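Local coordinates for protein EmGH1 (Erythrobacter marinus, PDB 5Z87) that probably hydrolyses beta-glucosides, as a glycosyl hydrolase family 3 enzyme, at residues 55-60 with 354-359; 156-161 with 208-213; 528-533 with 566-571. All coordinates share one frame; numbering follows the deposited sequence. Where two conformers were deposited one is given.

Contact 1: 55-60 with 354-359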
# COMPACT_ATOMS: atom_id res chain seq x y z
N THR A 55 -47.51 -8.88 7.97
CA THR A 55 -47.64 -7.47 7.62
C THR A 55 -46.27 -6.84 7.33
O THR A 55 -45.22 -7.43 7.58
CB THR A 55 -48.34 -6.70 8.74
OG1 THR A 55 -47.45 -6.56 9.87
CG2 THR A 55 -49.64 -7.43 9.18
N LEU A 56 -46.30 -5.62 6.80
CA LEU A 56 -45.09 -4.83 6.63
C LEU A 56 -44.31 -4.70 7.94
O LEU A 56 -43.10 -4.94 7.98
CB LEU A 56 -45.44 -3.45 6.08
CG LEU A 56 -44.33 -2.40 6.08
CD1 LEU A 56 -43.21 -2.84 5.17
CD2 LEU A 56 -44.87 -1.05 5.64
N ASP A 57 -45.01 -4.33 9.02
CA ASP A 57 -44.35 -4.13 10.31
C ASP A 57 -43.77 -5.43 10.86
O ASP A 57 -42.71 -5.41 11.51
CB ASP A 57 -45.33 -3.52 11.31
CG ASP A 57 -45.65 -2.07 10.99
OD1 ASP A 57 -45.06 -1.52 10.04
OD2 ASP A 57 -46.48 -1.47 11.70
N GLU A 58 -44.43 -6.56 10.61
CA GLU A 58 -43.92 -7.83 11.11
C GLU A 58 -42.68 -8.28 10.33
O GLU A 58 -41.73 -8.81 10.92
CB GLU A 58 -45.01 -8.90 11.05
CG GLU A 58 -46.20 -8.60 11.98
CD GLU A 58 -47.30 -9.63 11.84
OE1 GLU A 58 -47.53 -10.10 10.69
OE2 GLU A 58 -47.91 -9.99 12.87
N MET A 59 -42.69 -8.11 9.01
CA MET A 59 -41.50 -8.43 8.23
C MET A 59 -40.34 -7.50 8.57
O MET A 59 -39.20 -7.94 8.71
CB MET A 59 -41.81 -8.36 6.74
CG MET A 59 -42.64 -9.51 6.26
SD MET A 59 -42.87 -9.46 4.48
CE MET A 59 -43.78 -7.92 4.33
N ALA A 60 -40.63 -6.20 8.72
CA ALA A 60 -39.57 -5.25 9.01
C ALA A 60 -38.88 -5.56 10.32
O ALA A 60 -37.67 -5.34 10.46
CB ALA A 60 -40.13 -3.83 9.01
N MET A 354 -36.32 2.77 10.52
CA MET A 354 -37.06 3.68 9.66
C MET A 354 -37.71 2.99 8.46
O MET A 354 -38.48 3.63 7.75
CB MET A 354 -36.15 4.80 9.13
CG MET A 354 -35.51 5.69 10.20
SD MET A 354 -34.27 6.81 9.50
CE MET A 354 -33.58 7.50 11.01
N LEU A 355 -37.40 1.71 8.22
CA LEU A 355 -37.88 1.06 7.00
C LEU A 355 -39.40 1.05 6.86
O LEU A 355 -39.90 1.36 5.76
CB LEU A 355 -37.31 -0.35 6.92
CG LEU A 355 -35.81 -0.50 6.70
CD1 LEU A 355 -35.45 -1.98 6.55
CD2 LEU A 355 -35.35 0.30 5.48
N PRO A 356 -40.19 0.72 7.90
CA PRO A 356 -41.66 0.73 7.70
C PRO A 356 -42.20 2.10 7.33
O PRO A 356 -42.96 2.22 6.36
CB PRO A 356 -42.21 0.25 9.06
CG PRO A 356 -41.08 -0.50 9.69
CD PRO A 356 -39.83 0.21 9.24
N GLN A 357 -41.80 3.15 8.05
CA GLN A 357 -42.29 4.48 7.70
C GLN A 357 -41.82 4.92 6.32
O GLN A 357 -42.54 5.66 5.64
CB GLN A 357 -41.89 5.50 8.76
CG GLN A 357 -42.78 6.75 8.78
CD GLN A 357 -44.27 6.42 8.64
OE1 GLN A 357 -44.84 5.70 9.46
NE2 GLN A 357 -44.88 6.91 7.56
N LEU A 358 -40.63 4.48 5.89
CA LEU A 358 -40.16 4.86 4.55
C LEU A 358 -41.02 4.21 3.47
O LEU A 358 -41.30 4.83 2.44
CB LEU A 358 -38.69 4.48 4.36
CG LEU A 358 -37.69 5.32 5.16
CD1 LEU A 358 -36.37 4.58 5.34
CD2 LEU A 358 -37.50 6.70 4.52
N VAL A 359 -41.41 2.96 3.69
CA VAL A 359 -42.31 2.29 2.76
C VAL A 359 -43.66 3.00 2.73
O VAL A 359 -44.20 3.30 1.66
CB VAL A 359 -42.47 0.81 3.14
CG1 VAL A 359 -43.64 0.18 2.40
CG2 VAL A 359 -41.17 0.07 2.88
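L56 and V359 meet tip to tip because of how both branches are turned. L56 holds CG anti to its backbone N, at a chi1 of 169°, and chi2 then sets the terminal methyls. V359 holds CG1 anti to its own N, at 167°. L56 CD2 lies 3.7 Å from V359 CG1, and L56 CD1 also nears that methyl. The L56 CD2 methyl rests beside the carbonyl oxygen P356 O as well, at 3.9 Å.

P356 is the other main partner. Its ring is touched at two atoms, CG and CB. A60 CB packs on the first, with A60 CB to P356 CG at 3.5 Å. The D57 carboxylate comes to the second, where D57 OD1 lies 3.5 Å from P356 CB. D57 and P356 cross obliquely. This is a van der Waals contact, as P356 CB is a ring carbon with no polar hydrogen. The strongest polar partner of D57 OD1 is R360, in a salt bridge. R360 follows V359 in the chain, so the bridge ties D57 to the opposing helix just past the apolar patch.

The start of the first helix is fixed by a capping box. T55 is the N-cap: its OG1 accepts from E58 N at 3.1 Å. In return T55 N donates to E58 OE1 at 3.0 Å, on the anti side of the carboxylate. E58 OE2 goes on to a salt bridge with R120.

The short helices run roughly antiparallel, at 142°, and the axes of these segments approach to 9.8 Å. The contact is near the surface of the family 3 N-terminal region. Helix 366-382 lies against both, touching M59 and V359, while L355 packs on helix 330-340.

Contact 2: 156-161 with 208-213; sequences DMVRQV and AKAIVE
V158 packs against A210 and I211 where two helices of the family 3 N-terminal domain, a TIM-barrel-type fold, lie side by side. V158 CG1 does the touching. It is 3.7 Å from I211 CG1 and 4.1 Å from A210 CB. The V158 and I211 side chains are set aslant to each other. With CG1 anti to the backbone N, at a chi1 of 171°, V158 offers this one methyl to both partners.

R159 supplies the other half of the first shell. Its backbone and the base of its side chain lie against the carbonyl oxygen of A210, with R159 CA 3.6 Å from A210 O. R159 CB and CG both stand near the same oxygen. The small A210 faces the other helix and lets the backbones come close: R159 CA and A210 CA are 4.8 Å apart. The axes of the two helix segments approach to 7.6 Å at an angle of 31°, so the helices run nearly the same way.

Around this shell, I211 also touches P180 and W197 in loops. Elsewhere on the same helix, V212 packs on strand 229-235 of the parallel barrel sheet. On another face of helix 155-171, M157 and V161 meet helix 403-416.

The R159 chain bends at chi3 and its guanidinium leads away from the facing helix. R159 NH1 makes a salt bridge to E163, one turn further along its own helix. The same nitrogen also serves a water lying near the backbone oxygen of E213. That second approach is unusually short, and a water bridge between the helices is therefore doubtful. The firmer bond is the one R159 NH1 donates to the water oxygen, at 2.8 Å.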
# COMPACT_ATOMS: atom_id res chain seq x y z
N ASP A 156 -8.46 -30.96 8.77
CA ASP A 156 -9.27 -31.99 9.43
C ASP A 156 -9.44 -31.67 10.91
O ASP A 156 -10.54 -31.85 11.47
CB ASP A 156 -8.64 -33.37 9.24
CG ASP A 156 -7.21 -33.46 9.80
OD1 ASP A 156 -6.49 -32.44 9.87
OD2 ASP A 156 -6.80 -34.57 10.19
N MET A 157 -8.39 -31.19 11.57
CA MET A 157 -8.56 -30.83 12.97
C MET A 157 -9.29 -29.51 13.14
O MET A 157 -9.97 -29.31 14.15
CB MET A 157 -7.20 -30.79 13.66
CG MET A 157 -6.57 -32.17 13.83
SD MET A 157 -4.96 -32.07 14.65
CE MET A 157 -5.37 -31.21 16.17
N VAL A 158 -9.17 -28.60 12.16
CA VAL A 158 -9.94 -27.36 12.18
C VAL A 158 -11.43 -27.67 12.22
O VAL A 158 -12.19 -27.08 13.01
CB VAL A 158 -9.58 -26.48 10.97
CG1 VAL A 158 -10.54 -25.30 10.87
CG2 VAL A 158 -8.14 -25.99 11.06
N ARG A 159 -11.88 -28.60 11.37
CA ARG A 159 -13.29 -28.98 11.34
C ARG A 159 -13.76 -29.49 12.70
O ARG A 159 -14.84 -29.13 13.18
CB ARG A 159 -13.51 -30.03 10.25
CG ARG A 159 -14.98 -30.34 10.00
CD ARG A 159 -15.20 -31.74 9.42
NE ARG A 159 -14.76 -32.80 10.33
CZ ARG A 159 -15.39 -33.16 11.45
NH1 ARG A 159 -16.52 -32.56 11.84
NH2 ARG A 159 -14.89 -34.14 12.20
N GLN A 160 -12.93 -30.32 13.35
CA GLN A 160 -13.25 -30.82 14.69
C GLN A 160 -13.32 -29.69 15.71
O GLN A 160 -14.20 -29.69 16.58
CB GLN A 160 -12.19 -31.83 15.14
CG GLN A 160 -12.15 -33.11 14.36
CD GLN A 160 -10.91 -33.92 14.68
OE1 GLN A 160 -10.27 -34.48 13.80
NE2 GLN A 160 -10.55 -33.97 15.96
N VAL A 161 -12.39 -28.73 15.63
CA VAL A 161 -12.39 -27.64 16.60
C VAL A 161 -13.69 -26.86 16.53
O VAL A 161 -14.26 -26.47 17.56
CB VAL A 161 -11.18 -26.73 16.37
CG1 VAL A 161 -11.48 -25.31 16.88
CG2 VAL A 161 -9.97 -27.30 17.07
N ALA A 208 -11.56 -21.85 5.39
CA ALA A 208 -12.93 -21.36 5.45
C ALA A 208 -13.94 -22.49 5.27
O ALA A 208 -14.94 -22.56 6.00
CB ALA A 208 -13.16 -20.29 4.37
N LYS A 209 -13.68 -23.41 4.33
CA LYS A 209 -14.57 -24.54 4.12
C LYS A 209 -14.61 -25.45 5.34
O LYS A 209 -15.67 -25.98 5.68
CB LYS A 209 -14.13 -25.35 2.90
CG LYS A 209 -14.02 -24.56 1.63
CD LYS A 209 -14.37 -25.39 0.42
CE LYS A 209 -13.43 -26.54 0.21
NZ LYS A 209 -14.14 -27.58 -0.59
N ALA A 210 -13.46 -25.68 5.98
CA ALA A 210 -13.45 -26.58 7.13
C ALA A 210 -14.15 -25.96 8.32
O ALA A 210 -14.86 -26.65 9.06
CB ALA A 210 -12.01 -26.96 7.48
N ILE A 211 -13.98 -24.65 8.52
CA ILE A 211 -14.67 -23.94 9.60
C ILE A 211 -16.18 -23.98 9.37
O ILE A 211 -16.95 -24.24 10.30
CB ILE A 211 -14.18 -22.48 9.71
CG1 ILE A 211 -12.69 -22.41 10.02
CG2 ILE A 211 -15.00 -21.72 10.79
CD1 ILE A 211 -12.08 -21.04 9.69
N VAL A 212 -16.62 -23.66 8.16
CA VAL A 212 -18.06 -23.63 7.90
C VAL A 212 -18.64 -25.02 8.07
O VAL A 212 -19.69 -25.20 8.70
CB VAL A 212 -18.36 -23.05 6.49
CG1 VAL A 212 -19.86 -23.16 6.17
CG2 VAL A 212 -17.92 -21.60 6.39
N GLU A 213 -17.94 -26.04 7.56
CA GLU A 213 -18.46 -27.39 7.67
C GLU A 213 -18.34 -27.94 9.09
O GLU A 213 -19.06 -28.87 9.44
CB GLU A 213 -17.76 -28.28 6.63
CG GLU A 213 -18.24 -27.93 5.20
CD GLU A 213 -17.55 -28.69 4.07
OE1 GLU A 213 -16.30 -28.78 4.06
OE2 GLU A 213 -18.27 -29.15 3.16
O HOH W 1 -18.53 -31.11 10.45

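Contact 3: 528-533 with 566-571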
# COMPACT_ATOMS: atom_id res chain seq x y z
N ILE A 528 17.48 -20.89 30.18
CA ILE A 528 16.64 -19.70 30.19
C ILE A 528 15.63 -19.82 29.05
O ILE A 528 16.01 -20.06 27.90
CB ILE A 528 17.47 -18.41 30.01
CG1 ILE A 528 18.56 -18.31 31.08
CG2 ILE A 528 16.58 -17.18 30.03
CD1 ILE A 528 19.45 -17.13 30.86
N VAL A 529 14.34 -19.67 29.37
CA VAL A 529 13.27 -19.73 28.37
C VAL A 529 12.58 -18.38 28.37
O VAL A 529 11.88 -18.04 29.34
CB VAL A 529 12.27 -20.86 28.65
CG1 VAL A 529 11.10 -20.73 27.71
CG2 VAL A 529 12.92 -22.22 28.48
N MET A 530 12.76 -17.62 27.29
CA MET A 530 12.21 -16.27 27.19
C MET A 530 10.86 -16.31 26.48
O MET A 530 10.75 -16.83 25.36
CB MET A 530 13.18 -15.36 26.46
CG MET A 530 14.63 -15.58 26.88
SD MET A 530 15.75 -14.33 26.25
CE MET A 530 15.88 -14.80 24.52
N CYS A 531 9.84 -15.75 27.13
CA CYS A 531 8.46 -15.69 26.62
C CYS A 531 8.17 -14.24 26.25
O CYS A 531 7.92 -13.40 27.12
CB CYS A 531 7.48 -16.22 27.65
SG CYS A 531 7.83 -17.93 28.11
N LEU A 532 8.20 -13.95 24.95
CA LEU A 532 8.15 -12.58 24.43
C LEU A 532 7.10 -12.49 23.32
O LEU A 532 6.50 -13.49 22.91
CB LEU A 532 9.53 -12.14 23.92
CG LEU A 532 10.77 -12.55 24.73
CD1 LEU A 532 12.01 -12.43 23.88
CD2 LEU A 532 10.89 -11.67 25.94
N GLY A 533 6.89 -11.27 22.84
CA GLY A 533 6.05 -11.06 21.67
C GLY A 533 5.23 -9.80 21.76
O GLY A 533 5.77 -8.68 21.76
N GLU A 566 18.70 -9.60 24.87
CA GLU A 566 20.15 -9.52 24.74
C GLU A 566 20.84 -9.59 26.09
O GLU A 566 21.94 -10.15 26.20
CB GLU A 566 20.53 -8.24 23.99
CG GLU A 566 19.85 -8.13 22.63
CD GLU A 566 20.39 -6.97 21.81
OE1 GLU A 566 19.79 -5.87 21.85
OE2 GLU A 566 21.42 -7.18 21.14
N ALA A 567 20.22 -9.05 27.15
CA ALA A 567 20.82 -9.12 28.48
C ALA A 567 20.94 -10.56 28.94
O ALA A 567 21.95 -10.94 29.54
CB ALA A 567 20.01 -8.31 29.48
N LEU A 568 19.92 -11.38 28.67
CA LEU A 568 19.96 -12.78 29.08
C LEU A 568 20.88 -13.60 28.19
O LEU A 568 21.56 -14.52 28.67
CB LEU A 568 18.54 -13.37 29.08
CG LEU A 568 17.58 -12.75 30.09
CD1 LEU A 568 16.14 -13.27 29.91
CD2 LEU A 568 18.06 -13.00 31.53
N LEU A 569 20.90 -13.29 26.89
CA LEU A 569 21.73 -14.05 25.97
C LEU A 569 23.21 -13.86 26.28
O LEU A 569 24.00 -14.80 26.14
CB LEU A 569 21.40 -13.64 24.53
CG LEU A 569 20.08 -14.18 23.99
CD1 LEU A 569 19.65 -13.45 22.73
CD2 LEU A 569 20.16 -15.66 23.73
N ALA A 570 23.59 -12.68 26.76
CA ALA A 570 24.99 -12.40 27.05
C ALA A 570 25.54 -13.28 28.17
O ALA A 570 26.76 -13.41 28.30
CB ALA A 570 25.16 -10.92 27.40
N LEU A 571 24.66 -13.90 28.96
CA LEU A 571 25.09 -14.79 30.03
C LEU A 571 25.66 -16.11 29.51
O LEU A 571 26.34 -16.82 30.27
CB LEU A 571 23.91 -15.08 30.97
CG LEU A 571 23.22 -13.83 31.54
CD1 LEU A 571 22.25 -14.19 32.66
CD2 LEU A 571 24.23 -12.81 32.02
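I528 and M530 on the strand pack against L568, L569 and L571, and the side-chain contacts are apolar. L568 is their centre. L568 CD1 lies 3.9 Å from I528 CG2 and 3.8 Å from M530 SD, so one methyl serves both strand residues. The I528 and L568 side chains are angled across one another. Those of M530 and L568 run alongside each other, pointing opposite ways. At the other end I528 CD1 is 4.4 Å from L571 CD1 and lies near the carbonyl oxygen L568 O, at 4.0 Å.

The thioether adds a second group of contacts. M530 SD also nears L568 CB, at 4.1 Å. The chain bends at chi3, -75°, which sets the CE methyl beside L569. M530 CE is 4.3 Å from L569 CG, a looser touch.

Hydrogen bonds form a third group. In the second segment A570 N bonds to E566 O, and L571 N to L568 O. On the strand, I528 and M530 bond to V576 of strand 574-580, while V529 bonds to L438 and V440 of strand 436-440. G533 N donates to the side chain of Q561, at the start of the facing helix.

I528 and M530 point from an inner strand of the mixed sheet of the C-terminal domain towards a covering helix, in an alpha/beta layer arrangement. Helix 561-569 has two other helices beside it. A567 and L571 touch helix 508-522. M530, E566 and L569 touch helix 588-593, and L569 also meets T575 on the adjacent strand 574-580.

Contacts 1 and 2 both belong to the family 3 N-terminal region, and contact 3 to the C-terminal region. Along the chain, 156-161 with 208-213 is nested inside the loop closed by 55-60 with 354-359. Contact 3 follows both. None of the three touches another. The centres of contacts 1 and 2 are 38 Å apart, those of 2 and 3 37 Å, and those of 1 and 3 63 Å, on opposite sides of the chain's centre. Contact 1 joins short peripheral helices. Contact 2 joins helices beside the parallel barrel sheet. Contact 3 joins a helix to the mixed sheet. They thus belong to different layers of the fold, away from the ligand and metal sites.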